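Local structure of sugar ABC transporter, sugar-binding protein (Streptococcus pneumoniae, 2HEU) at residues Gln182-Thr187 / Lys215-Val220. The protein probably captures sugar outside the cell, as the solute-binding component of an ABC transporter, and delivers it to the membrane permease. Residues are numbered along the deposited sequence; the frame is centred on the assembly and turned at random.
Sequences QLAFAT and KDDIKV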
loop_
_atom_site.group_PDB
_atom_site.type_symbol
_atom_site.label_atom_id
_atom_site.label_comp_id
_atom_site.label_asym_id
_atom_site.label_seq_id
_atom_site.Cartn_x
_atom_site.Cartn_y
_atom_site.Cartn_z
ATOM N N GLN A 182 11.543 -3.605 1.151
ATOM C CA GLN A 182 10.762 -4.384 2.137
ATOM C C GLN A 182 10.529 -5.787 1.628
ATOM O O GLN A 182 10.608 -6.744 2.413
ATOM C CB GLN A 182 9.451 -3.675 2.470
ATOM C CG GLN A 182 9.665 -2.396 3.224
ATOM C CD GLN A 182 8.406 -1.851 3.852
ATOM O OE1 GLN A 182 7.424 -2.573 4.042
ATOM N NE2 GLN A 182 8.440 -0.591 4.200
ATOM N N LEU A 183 10.242 -5.952 0.355
ATOM C CA LEU A 183 9.995 -7.277 -0.249
ATOM C C LEU A 183 11.304 -8.077 -0.398
ATOM O O LEU A 183 11.270 -9.309 -0.304
ATOM C CB LEU A 183 9.239 -7.157 -1.529
ATOM C CG LEU A 183 7.782 -6.739 -1.335
ATOM C CD1 LEU A 183 7.150 -6.288 -2.653
ATOM C CD2 LEU A 183 6.995 -7.839 -0.721
ATOM N N ALA A 184 12.426 -7.398 -0.608
ATOM C CA ALA A 184 13.722 -8.082 -0.545
ATOM C C ALA A 184 13.886 -8.729 0.809
ATOM O O ALA A 184 14.193 -9.931 0.935
ATOM C CB ALA A 184 14.834 -7.071 -0.830
ATOM N N PHE A 185 13.674 -7.966 1.903
ATOM C CA PHE A 185 13.801 -8.551 3.223
ATOM C C PHE A 185 12.732 -9.578 3.475
ATOM O O PHE A 185 13.014 -10.616 4.126
ATOM C CB PHE A 185 13.774 -7.488 4.317
ATOM C CG PHE A 185 15.071 -6.750 4.476
ATOM C CD1 PHE A 185 15.214 -5.412 4.160
ATOM C CD2 PHE A 185 16.184 -7.406 4.997
ATOM C CE1 PHE A 185 16.426 -4.747 4.315
ATOM C CE2 PHE A 185 17.396 -6.779 5.151
ATOM C CZ PHE A 185 17.517 -5.429 4.823
ATOM N N ALA A 186 11.472 -9.359 3.064
ATOM C CA ALA A 186 10.425 -10.343 3.351
ATOM C C ALA A 186 10.684 -11.647 2.650
ATOM O O ALA A 186 10.555 -12.710 3.237
ATOM C CB ALA A 186 9.063 -9.724 2.962
ATOM N N THR A 187 11.058 -11.586 1.374
ATOM C CA THR A 187 11.369 -12.856 0.664
ATOM C C THR A 187 12.598 -13.505 1.249
ATOM O O THR A 187 12.708 -14.732 1.290
ATOM C CB THR A 187 11.455 -12.664 -0.856
ATOM O OG1 THR A 187 12.519 -11.784 -1.211
ATOM C CG2 THR A 187 10.135 -12.241 -1.486
ATOM N N LYS A 215 23.001 -10.842 3.056
ATOM C CA LYS A 215 23.524 -11.226 1.780
ATOM C C LYS A 215 22.401 -11.360 0.761
ATOM O O LYS A 215 22.516 -10.942 -0.403
ATOM C CB LYS A 215 24.317 -12.530 1.880
ATOM C CG LYS A 215 25.629 -12.362 2.634
ATOM C CD LYS A 215 26.323 -13.755 2.789
ATOM C CE LYS A 215 27.622 -13.653 3.591
ATOM N NZ LYS A 215 28.613 -12.903 2.914
ATOM N N ASP A 216 21.300 -11.980 1.173
ATOM C CA ASP A 216 20.157 -12.154 0.261
ATOM C C ASP A 216 19.498 -10.810 -0.058
ATOM O O ASP A 216 19.116 -10.567 -1.196
ATOM C CB ASP A 216 19.150 -13.125 0.831
ATOM C CG ASP A 216 19.571 -14.629 0.699
ATOM O OD1 ASP A 216 20.458 -14.920 -0.101
ATOM O OD2 ASP A 216 18.940 -15.462 1.350
ATOM N N ASP A 217 19.330 -9.961 0.958
ATOM C CA ASP A 217 18.783 -8.618 0.678
ATOM C C ASP A 217 19.665 -7.886 -0.343
ATOM O O ASP A 217 19.142 -7.250 -1.251
ATOM C CB ASP A 217 18.726 -7.826 1.981
ATOM C CG ASP A 217 18.313 -6.397 1.748
ATOM O OD1 ASP A 217 17.052 -6.291 1.427
ATOM O OD2 ASP A 217 19.092 -5.465 1.818
ATOM N N ILE A 218 20.991 -7.947 -0.192
ATOM C CA ILE A 218 21.892 -7.314 -1.108
ATOM C C ILE A 218 21.775 -7.910 -2.483
ATOM O O ILE A 218 21.804 -7.200 -3.480
ATOM C CB ILE A 218 23.309 -7.378 -0.514
ATOM C CG1 ILE A 218 23.405 -6.418 0.682
ATOM C CG2 ILE A 218 24.355 -7.078 -1.592
ATOM C CD1 ILE A 218 24.622 -6.615 1.560
ATOM N N LYS A 219 21.631 -9.241 -2.586
ATOM C CA LYS A 219 21.420 -9.891 -3.866
ATOM C C LYS A 219 20.190 -9.302 -4.567
ATOM O O LYS A 219 20.235 -8.948 -5.763
ATOM C CB LYS A 219 21.255 -11.387 -3.681
ATOM C CG LYS A 219 20.922 -12.175 -4.911
ATOM C CD LYS A 219 20.683 -13.634 -4.597
ATOM C CE LYS A 219 20.196 -14.500 -5.722
ATOM N NZ LYS A 219 21.169 -14.651 -6.788
ATOM N N VAL A 220 19.094 -9.176 -3.862
ATOM C CA VAL A 220 17.853 -8.641 -4.471
ATOM C C VAL A 220 18.055 -7.163 -4.859
ATOM O O VAL A 220 17.680 -6.722 -5.957
ATOM C CB VAL A 220 16.660 -8.876 -3.584
ATOM C CG1 VAL A 220 15.399 -8.279 -4.228
ATOM C CG2 VAL A 220 16.449 -10.357 -3.326
#
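Asp217 lays its carboxylate flat over one face of the Phe185 ring, the two planes only 10° apart. Its OD1 sits above the middle of the ring, 3.2 Å from the plane, while CG lies over the far end, 3.3 Å from Phe185 CZ. Behind the carboxylate, Asp217 CB adds a CH-pi contact, 4.0 Å from the ring centroid. Both side chains lean into this stack: CG of Asp217 extends anti to its backbone N, and the phenyl group of Phe185 swings beside its own N (chi1 -78°), which carries the far end of the ring towards helix 212-222. An oxygen over the middle of an aromatic face is electrostatically unfavourable if the acid is charged, so this buried setting may favour the protonated form; the bond from Asp217 CG to OD1 is slightly longer than that to OD2, which is consistent with a neutral acid but does not prove it.

Ala184 and Val220 make up the rest of the contact. The methyl of Ala184 points at the opposing helix: its CB lies 3.3 Å from Asp217 OD1 on one flank, and on the other meets Val220, whose CG1 is 3.7 Å from Ala184 CB. With so small a side chain at the crossing, the CA atoms of Ala184 and Asp217 come within 5.2 Å. The segment axes approach to 8.6 Å, with N-to-C directions 136° apart.

Together these contacts join helix 178-189 to helix 212-222 in a largely helical part of the solute-binding protein fold. Helix 192-199 packs on Phe185 through Ala195, Tyr198 and Leu199, and helix 385-396 reaches both partners of the stack, with Leu392 against Phe185 and Met388 against Asp217. Trp149 of helix 149-161 packs against Val220 and donates its indole NE1 to Thr187 OG1.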